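Local coordinates for 3-phytase (Klebsiella pneumoniae, PDB 2WNH), which probably hydrolyses phytate (inositol hexakisphosphate) as a 3-phytase of the histidine acid phosphatase family, releasing phosphate, at residues N253-L267 with L287-M301. The protein carries 3 engineered substitutions. Numbering follows the deposited sequence. Where two conformers were deposited one is given.
Sequences NDVLYTAQKRGSVLL and LVAHDTNIAMVRTLM
Asp254 and Arg298 form a salt bridge that joins the loop before helix 256-267 to helix 291-301. The guanidinium grips the carboxylate side-on: NE reaches Asp254 OD1 at 3.0 Å in a nearly straight bond. NH2, 2.8 Å from Asp254 OD2, uses the syn lone pair of that oxygen, but its bond is more bent and tilted from the guanidinium plane. The two planes are turned 53° apart, and NE meets OD1 from above the carboxylate. Thr299 OG1 donates to Asp254 OD1 from that same face (2.7 Å), so two donors hold this oxygen and limit the carboxylate's rotation. With CG between its backbone N and carbonyl carbon (chi1 59°) and a bend at chi2, Arg298 folds back from a CB directed away from segment 253-267; its NH1 is held by Gly313 O.

Beyond this polar edge, helix segments 256-267 and 291-301 cross nearly at right angles (-96°), their axes 8.3 Å apart, in knobs-into-holes packing. Met296 fits among Thr258, Ala259, Arg262 and Gly263, its SD lying 3.4 Å from Arg262 CB. Leu300 enters the next hole, between Ala259, Gly263, Ser264 and Leu267. Ala259 and Gly263 allow this approach; at Gly263 a CB would run into Met296 CB. Leu267 CD2 rests 3.7 Å from Leu300 CB. Farther along, Leu266 packs CD2 against Val297 CG2 and CD1 against Leu287 CD1. One water bridges Arg262 O and Asn293 ND2.

The contact thus ties helix 256-274 to strand 284-289 and the helix 291-301 that follows it. That strand lies between parallel strands 14-24 and 91-95 of the histidine phosphatase sheet, and Leu22 of strand 14-24 touches both Leu266 and Leu287.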
ATOM      1  N   ASN B 253     -16.089  32.583 -28.805  1.00 20.09           N
ATOM      2  CA  ASN B 253     -14.670  32.322 -28.529  1.00 21.04           C
ATOM      3  C   ASN B 253     -13.834  31.886 -29.719  1.00 19.74           C
ATOM      4  O   ASN B 253     -12.617  32.093 -29.723  1.00 20.48           O
ATOM      5  CB  ASN B 253     -14.554  31.267 -27.432  1.00 22.43           C
ATOM      6  CG  ASN B 253     -15.410  31.585 -26.247  1.00 26.84           C
ATOM      7  OD1 ASN B 253     -15.399  32.698 -25.755  1.00 28.82           O
ATOM      8  ND2 ASN B 253     -16.159  30.606 -25.781  1.00 33.50           N
ATOM      9  N   ASP B 254     -14.457  31.259 -30.707  1.00 18.21           N
ATOM     10  CA  ASP B 254     -13.726  30.726 -31.848  1.00 18.28           C
ATOM     11  C   ASP B 254     -13.704  31.687 -33.052  1.00 17.80           C
ATOM     12  O   ASP B 254     -13.304  31.304 -34.140  1.00 17.87           O
ATOM     13  CB  ASP B 254     -14.266  29.348 -32.229  1.00 18.69           C
ATOM     14  CG  ASP B 254     -13.998  28.304 -31.145  1.00 21.96           C
ATOM     15  OD1 ASP B 254     -12.922  28.362 -30.492  1.00 21.24           O
ATOM     16  OD2 ASP B 254     -14.853  27.425 -30.932  1.00 24.33           O
ATOM     17  N   VAL B 255     -14.175  32.913 -32.838  1.00 18.77           N
ATOM     18  CA  VAL B 255     -14.049  33.995 -33.828  1.00 18.89           C
ATOM     19  C   VAL B 255     -12.582  34.452 -33.792  1.00 18.77           C
ATOM     20  O   VAL B 255     -12.087  34.856 -32.745  1.00 19.42           O
ATOM     21  CB  VAL B 255     -15.000  35.176 -33.488  1.00 18.73           C
ATOM     22  CG1 VAL B 255     -14.725  36.384 -34.397  1.00 18.61           C
ATOM     23  CG2 VAL B 255     -16.470  34.733 -33.629  1.00 19.09           C
ATOM     24  N   LEU B 256     -11.911  34.397 -34.942  1.00 19.87           N
ATOM     25  CA  LEU B 256     -10.470  34.662 -35.019  1.00 19.95           C
ATOM     26  C   LEU B 256     -10.053  35.966 -34.349  1.00 20.53           C
ATOM     27  O   LEU B 256      -9.130  35.984 -33.540  1.00 19.88           O
ATOM     28  CB  LEU B 256      -9.989  34.638 -36.470  1.00 19.41           C
ATOM     29  CG  LEU B 256      -8.467  34.724 -36.609  1.00 20.66           C
ATOM     30  CD1 LEU B 256      -7.771  33.574 -35.851  1.00 18.69           C
ATOM     31  CD2 LEU B 256      -8.072  34.700 -38.066  1.00 23.36           C
ATOM     32  N   TYR B 257     -10.715  37.067 -34.689  1.00 20.75           N
ATOM     33  CA  TYR B 257     -10.393  38.342 -34.049  1.00 19.68           C
ATOM     34  C   TYR B 257     -10.337  38.230 -32.521  1.00 19.73           C
ATOM     35  O   TYR B 257      -9.355  38.681 -31.866  1.00 19.04           O
ATOM     36  CB  TYR B 257     -11.383  39.475 -34.462  1.00 19.84           C
ATOM     37  CG  TYR B 257     -11.186  40.730 -33.609  1.00 19.05           C
ATOM     38  CD1 TYR B 257     -10.113  41.595 -33.841  1.00 16.20           C
ATOM     39  CD2 TYR B 257     -12.042  41.030 -32.557  1.00 18.20           C
ATOM     40  CE1 TYR B 257      -9.899  42.699 -33.042  1.00 18.02           C
ATOM     41  CE2 TYR B 257     -11.829  42.130 -31.749  1.00 17.47           C
ATOM     42  CZ  TYR B 257     -10.756  42.980 -32.015  1.00 17.77           C
ATOM     43  OH  TYR B 257     -10.499  44.083 -31.239  1.00 22.09           O
ATOM     44  N   THR B 258     -11.404  37.663 -31.952  1.00 18.49           N
ATOM     45  CA  THR B 258     -11.555  37.581 -30.500  1.00 18.90           C
ATOM     46  C   THR B 258     -10.443  36.695 -29.935  1.00 18.44           C
ATOM     47  O   THR B 258      -9.824  37.040 -28.923  1.00 19.35           O
ATOM     48  CB  THR B 258     -12.923  37.010 -30.125  1.00 20.21           C
ATOM     49  OG1 THR B 258     -13.955  37.898 -30.594  1.00 21.01           O
ATOM     50  CG2 THR B 258     -13.068  36.821 -28.610  1.00 19.04           C
ATOM     51  N   ALA B 259     -10.201  35.571 -30.605  1.00 18.75           N
ATOM     52  CA  ALA B 259      -9.173  34.624 -30.145  1.00 18.53           C
ATOM     53  C   ALA B 259      -7.783  35.265 -30.206  1.00 19.98           C
ATOM     54  O   ALA B 259      -6.945  35.045 -29.330  1.00 20.70           O
ATOM     55  CB  ALA B 259      -9.216  33.359 -30.973  1.00 17.93           C
ATOM     56  N   GLN B 260      -7.536  36.067 -31.235  1.00 19.63           N
ATOM     57  CA  GLN B 260      -6.250  36.756 -31.358  1.00 19.36           C
ATOM     58  C   GLN B 260      -6.046  37.768 -30.233  1.00 19.44           C
ATOM     59  O   GLN B 260      -4.987  37.816 -29.613  1.00 19.44           O
ATOM     60  CB  GLN B 260      -6.138  37.425 -32.735  1.00 18.70           C
ATOM     61  CG  GLN B 260      -5.863  36.446 -33.853  1.00 19.67           C
ATOM     62  CD  GLN B 260      -5.802  37.117 -35.206  1.00 26.01           C
ATOM     63  OE1 GLN B 260      -6.652  37.951 -35.534  1.00 26.19           O
ATOM     64  NE2 GLN B 260      -4.828  36.727 -36.017  1.00 25.55           N
ATOM     65  N   LYS B 261      -7.069  38.575 -29.951  1.00 19.73           N
ATOM     66  CA  LYS B 261      -6.955  39.573 -28.889  1.00 20.48           C
ATOM     67  C   LYS B 261      -6.833  38.959 -27.498  1.00 20.46           C
ATOM     68  O   LYS B 261      -6.032  39.404 -26.675  1.00 19.94           O
ATOM     69  CB  LYS B 261      -8.140  40.560 -28.900  1.00 20.43           C
ATOM     70  CG  LYS B 261      -8.095  41.542 -30.073  1.00 22.91           C
ATOM     71  CD  LYS B 261      -6.815  42.389 -30.101  1.00 24.67           C
ATOM     72  CE  LYS B 261      -6.547  43.141 -28.783  1.00 27.18           C
ATOM     73  NZ  LYS B 261      -5.257  43.903 -28.814  1.00 27.77           N
ATOM     74  N   ARG B 262      -7.643  37.937 -27.238  1.00 20.67           N
ATOM     75  CA  ARG B 262      -7.786  37.442 -25.878  1.00 19.92           C
ATOM     76  C   ARG B 262      -7.038  36.133 -25.568  1.00 19.14           C
ATOM     77  O   ARG B 262      -6.910  35.780 -24.403  1.00 18.97           O
ATOM     78  CB  ARG B 262      -9.273  37.322 -25.514  1.00 20.75           C
ATOM     79  CG  ARG B 262     -10.001  38.679 -25.367  1.00 24.85           C
ATOM     80  CD  ARG B 262     -11.331  38.507 -24.661  1.00 33.29           C
ATOM     81  NE  ARG B 262     -11.151  38.151 -23.257  1.00 41.52           N
ATOM     82  CZ  ARG B 262     -11.930  37.314 -22.573  1.00 43.73           C
ATOM     83  NH1 ARG B 262     -12.959  36.713 -23.163  1.00 45.68           N
ATOM     84  NH2 ARG B 262     -11.661  37.059 -21.298  1.00 47.06           N
ATOM     85  N   GLY B 263      -6.565  35.438 -26.597  1.00 17.93           N
ATOM     86  CA  GLY B 263      -5.839  34.180 -26.437  1.00 18.76           C
ATOM     87  C   GLY B 263      -4.375  34.167 -26.855  1.00 18.76           C
ATOM     88  O   GLY B 263      -3.667  33.201 -26.558  1.00 18.41           O
ATOM     89  N   SER B 264      -3.897  35.204 -27.554  1.00 16.86           N
ATOM     90  CA  SER B 264      -2.499  35.197 -28.018  1.00 16.50           C
ATOM     91  C   SER B 264      -1.481  35.135 -26.888  1.00 15.22           C
ATOM     92  O   SER B 264      -0.458  34.476 -27.021  1.00 16.38           O
ATOM     93  CB  SER B 264      -2.187  36.410 -28.906  1.00 18.40           C
ATOM     94  OG  SER B 264      -2.853  36.297 -30.155  1.00 17.98           O
ATOM     95  N   VAL B 265      -1.762  35.827 -25.788  1.00 15.94           N
ATOM     96  CA  VAL B 265      -0.841  35.866 -24.645  1.00 16.53           C
ATOM     97  C   VAL B 265      -0.631  34.455 -24.061  1.00 16.96           C
ATOM     98  O   VAL B 265       0.484  34.087 -23.675  1.00 18.03           O
ATOM     99  CB  VAL B 265      -1.324  36.890 -23.591  1.00 17.59           C
ATOM    100  CG1 VAL B 265      -2.668  36.471 -22.980  1.00 17.40           C
ATOM    101  CG2 VAL B 265      -0.266  37.163 -22.534  1.00 19.89           C
ATOM    102  N   LEU B 266      -1.701  33.662 -24.062  1.00 15.45           N
ATOM    103  CA  LEU B 266      -1.665  32.323 -23.471  1.00 16.06           C
ATOM    104  C   LEU B 266      -1.022  31.333 -24.421  1.00 15.87           C
ATOM    105  O   LEU B 266      -0.175  30.525 -24.019  1.00 16.44           O
ATOM    106  CB  LEU B 266      -3.094  31.873 -23.099  1.00 15.63           C
ATOM    107  CG  LEU B 266      -3.278  30.476 -22.482  1.00 16.21           C
ATOM    108  CD1 LEU B 266      -2.348  30.234 -21.262  1.00 17.07           C
ATOM    109  CD2 LEU B 266      -4.756  30.278 -22.091  1.00 16.88           C
ATOM    110  N   LEU B 267      -1.398  31.361 -25.691  1.00 16.03           N
ATOM    111  CA  LEU B 267      -0.733  30.443 -26.603  1.00 15.49           C
ATOM    112  C   LEU B 267       0.759  30.765 -26.641  1.00 17.00           C
ATOM    113  O   LEU B 267       1.595  29.854 -26.617  1.00 15.65           O
ATOM    114  CB  LEU B 267      -1.340  30.469 -28.009  1.00 17.33           C
ATOM    115  CG  LEU B 267      -0.607  29.586 -29.046  1.00 15.72           C
ATOM    116  CD1 LEU B 267      -0.565  28.104 -28.649  1.00 17.84           C
ATOM    117  CD2 LEU B 267      -1.270  29.693 -30.411  1.00 18.64           C
ATOM    118  N   LEU B 287      -1.320  24.482 -16.306  1.00 14.09           N
ATOM    119  CA  LEU B 287      -2.133  25.693 -16.268  1.00 14.77           C
ATOM    120  C   LEU B 287      -3.597  25.279 -16.188  1.00 14.07           C
ATOM    121  O   LEU B 287      -4.051  24.423 -16.941  1.00 15.14           O
ATOM    122  CB  LEU B 287      -1.923  26.508 -17.545  1.00 15.22           C
ATOM    123  CG  LEU B 287      -0.474  26.809 -17.947  1.00 16.31           C
ATOM    124  CD1 LEU B 287      -0.475  27.609 -19.258  1.00 18.67           C
ATOM    125  CD2 LEU B 287       0.251  27.572 -16.848  1.00 17.67           C
ATOM    126  N   VAL B 288      -4.341  25.915 -15.291  1.00 15.48           N
ATOM    127  CA  VAL B 288      -5.720  25.516 -15.091  1.00 14.40           C
ATOM    128  C   VAL B 288      -6.602  26.763 -15.217  1.00 14.61           C
ATOM    129  O   VAL B 288      -6.470  27.715 -14.434  1.00 15.47           O
ATOM    130  CB  VAL B 288      -5.902  24.780 -13.735  1.00 15.04           C
ATOM    131  CG1 VAL B 288      -7.338  24.270 -13.590  1.00 16.50           C
ATOM    132  CG2 VAL B 288      -4.911  23.566 -13.640  1.00 13.55           C
ATOM    133  N   ALA B 289      -7.497  26.719 -16.196  1.00 15.73           N
ATOM    134  CA  ALA B 289      -8.340  27.873 -16.518  1.00 15.77           C
ATOM    135  C   ALA B 289      -9.713  27.432 -17.035  1.00 16.44           C
ATOM    136  O   ALA B 289     -10.317  26.492 -16.511  1.00 15.66           O
ATOM    137  CB  ALA B 289      -7.621  28.810 -17.508  1.00 16.58           C
ATOM    138  N   HIS B 290     -10.195  28.097 -18.074  1.00 17.02           N
ATOM    139  CA  HIS B 290     -11.610  28.014 -18.451  1.00 18.03           C
ATOM    140  C   HIS B 290     -11.742  27.532 -19.886  1.00 18.36           C
ATOM    141  O   HIS B 290     -10.784  27.576 -20.666  1.00 17.92           O
ATOM    142  CB  HIS B 290     -12.297  29.379 -18.197  1.00 17.78           C
ATOM    143  CG  HIS B 290     -11.970  29.960 -16.852  1.00 22.60           C
ATOM    144  ND1 HIS B 290     -12.771  29.780 -15.739  1.00 25.87           N
ATOM    145  CD2 HIS B 290     -10.888  30.660 -16.424  1.00 25.76           C
ATOM    146  CE1 HIS B 290     -12.209  30.367 -14.695  1.00 26.46           C
ATOM    147  NE2 HIS B 290     -11.067  30.910 -15.085  1.00 28.65           N
ATOM    148  N   ASP B 291     -12.930  27.043 -20.234  1.00 18.86           N
ATOM    149  CA  ASP B 291     -13.173  26.571 -21.585  1.00 19.71           C
ATOM    150  C   ASP B 291     -12.960  27.700 -22.589  1.00 18.56           C
ATOM    151  O   ASP B 291     -12.481  27.459 -23.682  1.00 17.38           O
ATOM    152  CB  ASP B 291     -14.566  25.932 -21.735  1.00 20.88           C
ATOM    153  CG  ASP B 291     -15.707  26.775 -21.138  1.00 26.77           C
ATOM    154  OD1 ASP B 291     -15.529  27.955 -20.745  1.00 26.85           O
ATOM    155  OD2 ASP B 291     -16.820  26.228 -21.077  1.00 25.48           O
ATOM    156  N   THR B 292     -13.300  28.927 -22.193  1.00 18.19           N
ATOM    157  CA  THR B 292     -13.039  30.123 -23.006  1.00 19.32           C
ATOM    158  C   THR B 292     -11.570  30.200 -23.479  1.00 18.78           C
ATOM    159  O   THR B 292     -11.269  30.427 -24.661  1.00 18.04           O
ATOM    160  CB  THR B 292     -13.390  31.369 -22.173  1.00 19.95           C
ATOM    161  OG1 THR B 292     -14.787  31.316 -21.848  1.00 24.73           O
ATOM    162  CG2 THR B 292     -13.130  32.657 -22.971  1.00 23.72           C
ATOM    163  N   ASN B 293     -10.656  30.004 -22.531  1.00 17.59           N
ATOM    164  CA  ASN B 293      -9.229  30.057 -22.816  1.00 17.53           C
ATOM    165  C   ASN B 293      -8.790  28.939 -23.760  1.00 16.42           C
ATOM    166  O   ASN B 293      -8.046  29.177 -24.723  1.00 16.03           O
ATOM    167  CB  ASN B 293      -8.432  29.996 -21.507  1.00 17.16           C
ATOM    168  CG  ASN B 293      -8.845  31.066 -20.520  1.00 19.23           C
ATOM    169  OD1 ASN B 293      -9.538  30.786 -19.546  1.00 19.53           O
ATOM    170  ND2 ASN B 293      -8.462  32.307 -20.792  1.00 18.99           N
ATOM    171  N   ILE B 294      -9.235  27.715 -23.485  1.00 16.50           N
ATOM    172  CA  ILE B 294      -8.939  26.583 -24.359  1.00 15.92           C
ATOM    173  C   ILE B 294      -9.455  26.792 -25.778  1.00 16.40           C
ATOM    174  O   ILE B 294      -8.735  26.547 -26.736  1.00 15.53           O
ATOM    175  CB  ILE B 294      -9.440  25.244 -23.788  1.00 17.50           C
ATOM    176  CG1 ILE B 294      -8.677  24.957 -22.489  1.00 17.25           C
ATOM    177  CG2 ILE B 294      -9.226  24.123 -24.814  1.00 15.98           C
ATOM    178  CD1 ILE B 294      -9.219  23.776 -21.650  1.00 18.89           C
ATOM    179  N   ALA B 295     -10.699  27.263 -25.900  1.00 14.97           N
ATOM    180  CA  ALA B 295     -11.270  27.552 -27.223  1.00 15.09           C
ATOM    181  C   ALA B 295     -10.449  28.589 -27.992  1.00 15.35           C
ATOM    182  O   ALA B 295     -10.173  28.406 -29.189  1.00 14.00           O
ATOM    183  CB  ALA B 295     -12.725  27.998 -27.094  1.00 16.21           C
ATOM    184  N   MET B 296     -10.057  29.663 -27.328  1.00 14.94           N
ATOM    185  CA  MET B 296      -9.268  30.683 -28.035  1.00 16.69           C
ATOM    186  C   MET B 296      -7.918  30.144 -28.483  1.00 16.92           C
ATOM    187  O   MET B 296      -7.492  30.351 -29.625  1.00 17.89           O
ATOM    188  CB  MET B 296      -9.137  31.930 -27.187  1.00 15.65           C
ATOM    189  CG  MET B 296     -10.457  32.676 -27.078  1.00 17.75           C
ATOM    190  SD  MET B 296     -10.351  34.147 -26.054  1.00 23.14           S
ATOM    191  CE  MET B 296      -9.776  33.527 -24.488  1.00 23.05           C
ATOM    192  N   VAL B 297      -7.244  29.429 -27.583  1.00 16.05           N
ATOM    193  CA  VAL B 297      -5.973  28.806 -27.928  1.00 16.02           C
ATOM    194  C   VAL B 297      -6.071  27.828 -29.111  1.00 16.13           C
ATOM    195  O   VAL B 297      -5.258  27.907 -30.049  1.00 16.94           O
ATOM    196  CB  VAL B 297      -5.327  28.151 -26.696  1.00 16.54           C
ATOM    197  CG1 VAL B 297      -4.070  27.385 -27.115  1.00 17.16           C
ATOM    198  CG2 VAL B 297      -4.988  29.234 -25.676  1.00 15.80           C
ATOM    199  N   ARG B 298      -7.037  26.906 -29.098  1.00 14.36           N
ATOM    200  CA  ARG B 298      -7.155  25.953 -30.196  1.00 14.53           C
ATOM    201  C   ARG B 298      -7.521  26.662 -31.497  1.00 15.08           C
ATOM    202  O   ARG B 298      -7.111  26.235 -32.561  1.00 15.36           O
ATOM    203  CB  ARG B 298      -8.117  24.783 -29.890  1.00 15.46           C
ATOM    204  CG  ARG B 298      -9.556  25.166 -29.562  1.00 14.49           C
ATOM    205  CD  ARG B 298     -10.509  25.119 -30.773  1.00 17.45           C
ATOM    206  NE  ARG B 298     -11.847  25.563 -30.359  1.00 18.22           N
ATOM    207  CZ  ARG B 298     -12.730  24.773 -29.742  1.00 19.64           C
ATOM    208  NH1 ARG B 298     -12.406  23.513 -29.483  1.00 20.38           N
ATOM    209  NH2 ARG B 298     -13.934  25.239 -29.372  1.00 19.95           N
ATOM    210  N   THR B 299      -8.302  27.738 -31.409  1.00 16.33           N
ATOM    211  CA  THR B 299      -8.574  28.532 -32.624  1.00 16.43           C
ATOM    212  C   THR B 299      -7.297  29.105 -33.239  1.00 17.46           C
ATOM    213  O   THR B 299      -7.077  28.987 -34.454  1.00 17.56           O
ATOM    214  CB  THR B 299      -9.684  29.586 -32.375  1.00 16.16           C
ATOM    215  OG1 THR B 299     -10.920  28.882 -32.265  1.00 17.78           O
ATOM    216  CG2 THR B 299      -9.785  30.585 -33.532  1.00 17.66           C
ATOM    217  N   LEU B 300      -6.445  29.697 -32.403  1.00 17.90           N
ATOM    218  CA  LEU B 300      -5.162  30.236 -32.874  1.00 17.94           C
ATOM    219  C   LEU B 300      -4.258  29.141 -33.423  1.00 17.50           C
ATOM    220  O   LEU B 300      -3.521  29.343 -34.402  1.00 19.01           O
ATOM    221  CB  LEU B 300      -4.469  31.052 -31.768  1.00 16.98           C
ATOM    222  CG  LEU B 300      -5.204  32.317 -31.297  1.00 17.90           C
ATOM    223  CD1 LEU B 300      -4.420  32.938 -30.182  1.00 18.19           C
ATOM    224  CD2 LEU B 300      -5.383  33.282 -32.452  1.00 19.71           C
ATOM    225  N   MET B 301      -4.335  27.955 -32.821  1.00 17.78           N
ATOM    226  CA  MET B 301      -3.605  26.766 -33.320  1.00 17.17           C
ATOM    227  C   MET B 301      -4.162  26.224 -34.622  1.00 17.34           C
ATOM    228  O   MET B 301      -3.511  25.399 -35.266  1.00 19.13           O
ATOM    229  CB  MET B 301      -3.598  25.644 -32.270  0.60 17.60           C
ATOM    230  CG  MET B 301      -2.857  25.972 -30.984  0.60 17.19           C
ATOM    231  SD  MET B 301      -3.261  24.770 -29.684  0.60 18.17           S
ATOM    232  CE  MET B 301      -1.962  23.576 -29.916  0.60 21.91           C
TER
HETATM  233  O   HOH W   1      -6.389  33.524 -22.704  1.00 18.73           O